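M152 protein (Murid herpesvirus 1, PDB 4G59) has an MHC class I-like fold and, as a cytomegalovirus immunoevasin, probably binds host RAE-1 ligands of the NKG2D receptor and keeps them from the cell surface. Local coordinates at residues Arg49-Ala52 against Ser53-Lys57; Ser65-Ala68 against Gln69-Ala72; Ala161-Leu164 against Gln165-Thr169. All coordinates share one frame; numbering follows the deposited sequence.

Contact 1: Arg49-Ala52 against Ser53-Lys57; sequences RIEA and SGEVK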
loop_
_atom_site.group_PDB
_atom_site.type_symbol
_atom_site.label_atom_id
_atom_site.label_comp_id
_atom_site.label_asym_id
_atom_site.label_seq_id
_atom_site.Cartn_x
_atom_site.Cartn_y
_atom_site.Cartn_z
ATOM N N ARG B 49 -13.386 4.446 -2.492
ATOM C CA ARG B 49 -12.735 3.481 -1.620
ATOM C C ARG B 49 -13.423 3.371 -0.275
ATOM O O ARG B 49 -13.801 4.381 0.352
ATOM C CB ARG B 49 -11.241 3.790 -1.423
ATOM C CG ARG B 49 -10.495 2.680 -0.658
ATOM C CD ARG B 49 -9.178 3.160 -0.053
ATOM N NE ARG B 49 -8.126 3.468 -1.032
ATOM C CZ ARG B 49 -6.949 4.028 -0.720
ATOM N NH1 ARG B 49 -6.665 4.364 0.545
ATOM N NH2 ARG B 49 -6.050 4.269 -1.678
ATOM N N ILE B 50 -13.579 2.131 0.164
ATOM C CA ILE B 50 -14.046 1.849 1.508
ATOM C C ILE B 50 -12.917 1.152 2.230
ATOM O O ILE B 50 -12.547 0.025 1.855
ATOM C CB ILE B 50 -15.247 0.888 1.515
ATOM C CG1 ILE B 50 -16.298 1.325 0.494
ATOM C CG2 ILE B 50 -15.832 0.800 2.920
ATOM C CD1 ILE B 50 -17.519 0.444 0.436
ATOM N N GLU B 51 -12.378 1.806 3.259
ATOM C CA GLU B 51 -11.351 1.188 4.095
ATOM C C GLU B 51 -11.951 0.081 4.953
ATOM O O GLU B 51 -13.156 0.077 5.216
ATOM C CB GLU B 51 -10.712 2.232 5.002
ATOM C CG GLU B 51 -10.070 3.396 4.258
ATOM C CD GLU B 51 -8.782 3.022 3.559
ATOM O OE1 GLU B 51 -8.434 1.817 3.530
ATOM O OE2 GLU B 51 -8.113 3.937 3.045
ATOM N N ALA B 52 -11.118 -0.857 5.397
ATOM C CA ALA B 52 -11.598 -1.937 6.251
ATOM C C ALA B 52 -12.154 -1.372 7.548
ATOM O O ALA B 52 -13.027 -1.969 8.159
ATOM C CB ALA B 52 -10.498 -2.938 6.518
ATOM N N SER B 53 -11.654 -0.211 7.958
ATOM C CA SER B 53 -12.178 0.494 9.125
ATOM C C SER B 53 -13.632 0.953 8.961
ATOM O O SER B 53 -14.238 1.437 9.913
ATOM C CB SER B 53 -11.316 1.723 9.404
ATOM O OG SER B 53 -11.513 2.695 8.394
ATOM N N GLY B 54 -14.198 0.812 7.761
ATOM C CA GLY B 54 -15.514 1.370 7.479
ATOM C C GLY B 54 -15.479 2.775 6.891
ATOM O O GLY B 54 -16.496 3.246 6.371
ATOM N N GLU B 55 -14.329 3.455 6.971
ATOM C CA GLU B 55 -14.209 4.817 6.418
ATOM C C GLU B 55 -14.455 4.843 4.914
ATOM O O GLU B 55 -13.962 3.976 4.170
ATOM C CB GLU B 55 -12.842 5.434 6.700
ATOM C CG GLU B 55 -12.754 6.875 6.243
ATOM C CD GLU B 55 -11.428 7.533 6.561
ATOM O OE1 GLU B 55 -10.457 6.844 6.936
ATOM O OE2 GLU B 55 -11.350 8.765 6.433
ATOM N N VAL B 56 -15.243 5.820 4.477
ATOM C CA VAL B 56 -15.581 5.944 3.074
ATOM C C VAL B 56 -14.858 7.157 2.493
ATOM O O VAL B 56 -15.010 8.281 2.988
ATOM C CB VAL B 56 -17.069 6.053 2.876
ATOM C CG1 VAL B 56 -17.383 6.168 1.400
ATOM C CG2 VAL B 56 -17.747 4.820 3.458
ATOM N N LYS B 57 -14.044 6.910 1.467
ATOM C CA LYS B 57 -13.257 7.949 0.820
ATOM C C LYS B 57 -13.750 8.129 -0.605
ATOM O O LYS B 57 -13.798 7.177 -1.381
ATOM C CB LYS B 57 -11.770 7.583 0.852
ATOM C CG LYS B 57 -11.183 7.558 2.271
ATOM C CD LYS B 57 -9.693 7.198 2.290
ATOM C CE LYS B 57 -9.153 7.232 3.717
ATOM N NZ LYS B 57 -7.767 6.690 3.857
#
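The Glu-51 carboxylate receives two cations at one oxygen, OE2, each tilted moderately out of its plane and to opposite sides of it. Lys-57 NZ comes in on the anti side, 2.9 Å from OE2, and Arg-49 NH1 reaches the same oxygen on the syn side, also at 2.9 Å. Seen from the arginine, OE2 sits at the edge of the guanidinium and only 4° out of its plane, while Lys-57 NZ stands oblique to that group. The two cations are just 4.2 Å apart, NH1 to NZ, a closeness that the shared negative oxygen probably compensates. Lys-57 runs fully extended alongside Arg-49, whereas Glu-51 bends at CG (chi2 -73°) to bring its carboxylate back over the lysine end. Beneath this network lies a tight beta hairpin: a type I turn from Glu-51 to Gly-54 followed by a G1 bulge, in which Gly-54 and Glu-55 together face Glu-51. Gly-54 N donates to Glu-51 O (2.8 Å), and Glu-51 N donates to Glu-55 O. Arg-49 and Lys-57 form the hydrogen-bonded antiparallel pair, with Lys-57 N to Arg-49 O at 2.8 Å. Ile-50 and Val-56 are the next, non-hydrogen-bonded pair; their side chains leave the other face of the sheet and meet loosely through CG2. Ser-53 OG accepts from Glu-55 N, an ST turn that braces the second half of the bend. Beyond the hairpin, Arg-49 NE has a salt bridge to Asp-46, and Lys-57 NZ donates to the carbonyl of Met-225. Ser-53 packs against the backbone of the other protein chain.

Contact 2: Ser65-Ala68 against Gln69-Ala72; sequences SELA and QESA. With NAG (2-acetamido-2-deoxy-beta-D-glucopyranose), chain E.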
loop_
_atom_site.group_PDB
_atom_site.type_symbol
_atom_site.label_atom_id
_atom_site.label_comp_id
_atom_site.label_asym_id
_atom_site.label_seq_id
_atom_site.Cartn_x
_atom_site.Cartn_y
_atom_site.Cartn_z
ATOM N N SER B 65 -24.611 7.931 -2.253
ATOM C CA SER B 65 -25.930 7.308 -2.234
ATOM C C SER B 65 -26.385 6.798 -3.615
ATOM O O SER B 65 -27.127 5.821 -3.708
ATOM C CB SER B 65 -26.959 8.259 -1.619
ATOM O OG SER B 65 -26.821 8.306 -0.209
ATOM N N GLU B 66 -25.908 7.444 -4.677
ATOM C CA GLU B 66 -26.242 7.070 -6.049
ATOM C C GLU B 66 -25.430 5.880 -6.548
ATOM O O GLU B 66 -25.533 5.502 -7.712
ATOM C CB GLU B 66 -26.026 8.261 -6.990
ATOM C CG GLU B 66 -27.299 8.851 -7.572
ATOM C CD GLU B 66 -27.071 10.197 -8.234
ATOM O OE1 GLU B 66 -26.563 11.116 -7.557
ATOM O OE2 GLU B 66 -27.400 10.331 -9.431
ATOM N N LEU B 67 -24.616 5.296 -5.675
ATOM C CA LEU B 67 -23.741 4.193 -6.076
ATOM C C LEU B 67 -24.352 2.848 -5.656
ATOM O O LEU B 67 -23.675 1.986 -5.085
ATOM C CB LEU B 67 -22.335 4.373 -5.490
ATOM C CG LEU B 67 -21.307 5.278 -6.193
ATOM C CD1 LEU B 67 -21.839 6.660 -6.458
ATOM C CD2 LEU B 67 -20.027 5.392 -5.379
ATOM N N ALA B 68 -25.639 2.677 -5.958
ATOM C CA ALA B 68 -26.395 1.481 -5.577
ATOM C C ALA B 68 -25.841 0.181 -6.157
ATOM O O ALA B 68 -25.682 -0.808 -5.444
ATOM C CB ALA B 68 -27.872 1.647 -5.954
ATOM N N GLN B 69 -25.577 0.176 -7.457
ATOM C CA GLN B 69 -25.138 -1.036 -8.144
ATOM C C GLN B 69 -23.764 -1.494 -7.655
ATOM O O GLN B 69 -23.589 -2.658 -7.287
ATOM C CB GLN B 69 -25.137 -0.830 -9.659
ATOM C CG GLN B 69 -26.508 -0.616 -10.281
ATOM C CD GLN B 69 -27.146 0.706 -9.906
ATOM O OE1 GLN B 69 -26.457 1.705 -9.664
ATOM N NE2 GLN B 69 -28.472 0.723 -9.850
ATOM N N GLU B 70 -22.800 -0.576 -7.634
ATOM C CA GLU B 70 -21.460 -0.914 -7.156
ATOM C C GLU B 70 -21.462 -1.347 -5.691
ATOM O O GLU B 70 -20.814 -2.341 -5.343
ATOM C CB GLU B 70 -20.430 0.202 -7.432
ATOM C CG GLU B 70 -20.960 1.620 -7.401
ATOM C CD GLU B 70 -21.519 2.105 -8.730
ATOM O OE1 GLU B 70 -20.822 2.019 -9.755
ATOM O OE2 GLU B 70 -22.656 2.608 -8.739
ATOM N N SER B 71 -22.215 -0.643 -4.847
ATOM C CA SER B 71 -22.377 -1.066 -3.443
ATOM C C SER B 71 -22.937 -2.471 -3.362
ATOM O O SER B 71 -22.450 -3.297 -2.585
ATOM C CB SER B 71 -23.276 -0.108 -2.667
ATOM O OG SER B 71 -22.508 0.868 -1.998
ATOM N N ALA B 72 -23.941 -2.753 -4.188
ATOM C CA ALA B 72 -24.495 -4.097 -4.244
ATOM C C ALA B 72 -23.446 -5.113 -4.721
ATOM O O ALA B 72 -23.430 -6.238 -4.250
ATOM C CB ALA B 72 -25.757 -4.146 -5.110
HETATM C C1 NAG E . -27.856 11.437 -3.941
HETATM C C2 NAG E . -28.935 10.530 -3.361
HETATM C C3 NAG E . -30.163 11.361 -3.023
HETATM C C4 NAG E . -29.731 12.463 -2.073
HETATM C C5 NAG E . -28.650 13.287 -2.759
HETATM C C6 NAG E . -28.219 14.462 -1.890
HETATM C C7 NAG E . -30.468 9.422 -4.885
HETATM C C8 NAG E . -30.688 8.292 -5.847
HETATM N N2 NAG E . -29.271 9.485 -4.308
HETATM O O3 NAG E . -31.131 10.551 -2.398
HETATM O O4 NAG E . -30.832 13.285 -1.762
HETATM O O5 NAG E . -27.543 12.446 -3.002
HETATM O O6 NAG E . -27.203 15.186 -2.547
HETATM O O7 NAG E . -31.365 10.235 -4.663
#
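Leu-67 and Glu-70 make the close part of this contact. The glutamate passes obliquely by the leucine, its CG 3.6 Å from Leu-67 CB, and curls back so that OE2 comes to 3.3 Å from Leu-67 CA. An unusual first torsion (chi1 32°) and a bend at chi2 of -87° turn the carboxylate back toward the start of the helix instead of along its flank. Leu-67 is the N-cap residue, and its carbonyl O opens the helical bonding by accepting from Ser-71 N at 3.0 Å. Ala-72 N then donates to Ala-68 O at 2.9 Å. Being near the helix N-terminus, the Glu-70 carboxylate probably gains some stabilisation of its negative charge. The Gln-69 chain bends at CG and folds back beside Ala-68, and its OE1 is held by Arg-167.

The solvent side begins at Ala-68, whose exposed CB lies 4.0 Å from Gln-69 OE1. Looser still is the beginning of the segment, where Ser-65 and Glu-66 lie at the surface against the sugar carried by Asn-63. Ser-65 CB stands 3.5 Å from NAG C2, and Glu-66 CG lies 3.8 Å from NAG C8, the methyl of the acetamido group; both are carbon contacts. Glu-66 OE1 is hydrogen-bonded to Asn-63 ND2, the glycosylated amide itself.

The loop after strand 56-57 thus turns into helix 68-89 with Leu-67 resting on Met-62. Across from it, helix 161-178 supplies Arg-167 to both Gln-69 OE1 and Glu-70 OE2, and Trp-168 NE1 to Glu-70 OE1.

Contact 3: Ala161-Leu164 against Gln165-Thr169; sequences AALL and QKRWT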
loop_
_atom_site.group_PDB
_atom_site.type_symbol
_atom_site.label_atom_id
_atom_site.label_comp_id
_atom_site.label_asym_id
_atom_site.label_seq_id
_atom_site.Cartn_x
_atom_site.Cartn_y
_atom_site.Cartn_z
ATOM N N ALA B 161 -24.793 -2.334 -17.281
ATOM C CA ALA B 161 -23.624 -1.802 -17.970
ATOM C C ALA B 161 -23.822 -0.364 -18.454
ATOM O O ALA B 161 -23.042 0.526 -18.107
ATOM C CB ALA B 161 -23.237 -2.693 -19.111
ATOM N N ALA B 162 -24.879 -0.149 -19.242
ATOM C CA ALA B 162 -25.175 1.159 -19.805
ATOM C C ALA B 162 -25.303 2.231 -18.729
ATOM O O ALA B 162 -24.969 3.393 -18.967
ATOM C CB ALA B 162 -26.426 1.093 -20.642
ATOM N N LEU B 163 -25.791 1.856 -17.552
ATOM C CA LEU B 163 -25.971 2.847 -16.489
ATOM C C LEU B 163 -24.620 3.154 -15.862
ATOM O O LEU B 163 -24.348 4.302 -15.508
ATOM C CB LEU B 163 -26.958 2.366 -15.428
ATOM C CG LEU B 163 -26.979 3.081 -14.076
ATOM C CD1 LEU B 163 -27.179 4.585 -14.226
ATOM C CD2 LEU B 163 -28.073 2.510 -13.216
ATOM N N LEU B 164 -23.784 2.118 -15.745
ATOM C CA LEU B 164 -22.443 2.250 -15.187
ATOM C C LEU B 164 -21.530 3.005 -16.146
ATOM O O LEU B 164 -20.754 3.866 -15.726
ATOM C CB LEU B 164 -21.850 0.872 -14.848
ATOM C CG LEU B 164 -22.457 0.114 -13.669
ATOM C CD1 LEU B 164 -21.977 -1.328 -13.628
ATOM C CD2 LEU B 164 -22.111 0.823 -12.379
ATOM N N GLN B 165 -21.621 2.686 -17.431
ATOM C CA GLN B 165 -20.847 3.395 -18.439
ATOM C C GLN B 165 -21.152 4.889 -18.355
ATOM O O GLN B 165 -20.250 5.721 -18.420
ATOM C CB GLN B 165 -21.167 2.870 -19.840
ATOM C CG GLN B 165 -20.588 3.712 -20.968
ATOM C CD GLN B 165 -19.121 3.420 -21.236
ATOM O OE1 GLN B 165 -18.569 2.394 -20.805
ATOM N NE2 GLN B 165 -18.477 4.323 -21.957
ATOM N N LYS B 166 -22.420 5.232 -18.175
ATOM C CA LYS B 166 -22.785 6.638 -18.119
ATOM C C LYS B 166 -22.217 7.287 -16.861
ATOM O O LYS B 166 -21.590 8.353 -16.927
ATOM C CB LYS B 166 -24.296 6.808 -18.148
ATOM C CG LYS B 166 -24.733 8.232 -18.352
ATOM C CD LYS B 166 -26.219 8.379 -18.122
ATOM C CE LYS B 166 -26.705 9.758 -18.507
ATOM N NZ LYS B 166 -27.750 10.231 -17.562
ATOM N N ARG B 167 -22.423 6.639 -15.719
ATOM C CA ARG B 167 -22.013 7.223 -14.452
ATOM C C ARG B 167 -20.495 7.374 -14.373
ATOM O O ARG B 167 -19.990 8.417 -13.928
ATOM C CB ARG B 167 -22.554 6.426 -13.262
ATOM C CG ARG B 167 -21.938 6.834 -11.947
ATOM C CD ARG B 167 -22.804 6.505 -10.751
ATOM N NE ARG B 167 -23.105 5.084 -10.666
ATOM C CZ ARG B 167 -24.323 4.594 -10.478
ATOM N NH1 ARG B 167 -25.346 5.424 -10.350
ATOM N NH2 ARG B 167 -24.513 3.283 -10.420
ATOM N N TRP B 168 -19.764 6.358 -14.827
ATOM C CA TRP B 168 -18.307 6.419 -14.723
ATOM C C TRP B 168 -17.657 7.281 -15.807
ATOM O O TRP B 168 -16.574 7.821 -15.604
ATOM C CB TRP B 168 -17.699 5.015 -14.586
ATOM C CG TRP B 168 -18.059 4.461 -13.249
ATOM C CD1 TRP B 168 -19.140 3.686 -12.946
ATOM C CD2 TRP B 168 -17.384 4.711 -12.012
ATOM N NE1 TRP B 168 -19.166 3.420 -11.599
ATOM C CE2 TRP B 168 -18.098 4.036 -11.001
ATOM C CE3 TRP B 168 -16.240 5.430 -11.663
ATOM C CZ2 TRP B 168 -17.708 4.073 -9.656
ATOM C CZ3 TRP B 168 -15.846 5.460 -10.325
ATOM C CH2 TRP B 168 -16.582 4.792 -9.339
ATOM N N THR B 169 -18.329 7.433 -16.947
ATOM C CA THR B 169 -17.852 8.370 -17.969
ATOM C C THR B 169 -17.971 9.788 -17.429
ATOM O O THR B 169 -17.076 10.607 -17.598
ATOM C CB THR B 169 -18.615 8.212 -19.289
ATOM O OG1 THR B 169 -18.283 6.942 -19.868
ATOM C CG2 THR B 169 -18.268 9.350 -20.262
#
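Leu-164 is tied to Trp-168 by backbone and side chain alike. Among the main-chain bonds, the pairs four residues apart follow regular alpha-helical spacing: Gln-165 N to Ala-161 O is short and straight at 2.7 Å, Trp-168 N to Leu-164 O measures 2.8 Å, and Lys-166 N reaches Ala-162 O less directly at 3.2 Å, from above the carbonyl plane. Thr-169 OG1 donates to Gln-165 O at 2.7 Å. The same oxygen accepts from the threonine's backbone N, which approaches from the opposite face of the carbonyl plane.

The buried apolar contact is between Leu-164 and Trp-168, which run side by side, CD2 to CD1 4.2 Å, because both have CG anti to the carbonyl carbon (chi1 -70° and -69°).

The indole has other neighbours: Leu-164 O lies at its edge, in plane, 3.2 Å from Trp-168 CD1, and Arg-167 CG sits above one face, displaced toward the rim.

Both leucines approach the Arg-167 guanidinium from the same side, Leu-163 CD1 over its face, 4.4 Å from NH1, and Leu-164 CD2 obliquely, 4.0 Å from NH2. A bend at chi3 of 58° swings the group across Leu-164.

Leu-164 alone of the two also lies beside the indole N-H. Arg-167 NH2 has Glu-70 and Gln-69 as acceptors, whereas the Trp-168 N-H donates to Glu-70 on the buried side, where apolar surroundings would probably strengthen that bond.

All three contacts belong to the MHC-like platform domain and follow one another along the chain without interleaving. Contact 1 is the hairpin at the edge of the eight-stranded antiparallel sheet; the chain then leads through the glycosylated loop into contact 2, at the start of helix 68-89. Their centres are 15 Å apart and they do not touch. Contact 3, the first turns of helix 161-178, lies 12 Å from contact 2, centre to centre, and touches it directly; from contact 1 it is 23 Å away. Residues 65-72 and 161-169 therefore join the two helices at one end, while the hairpin at 49-57 forms the sheet's edge, and its turn meets the partner chain at Ser-53.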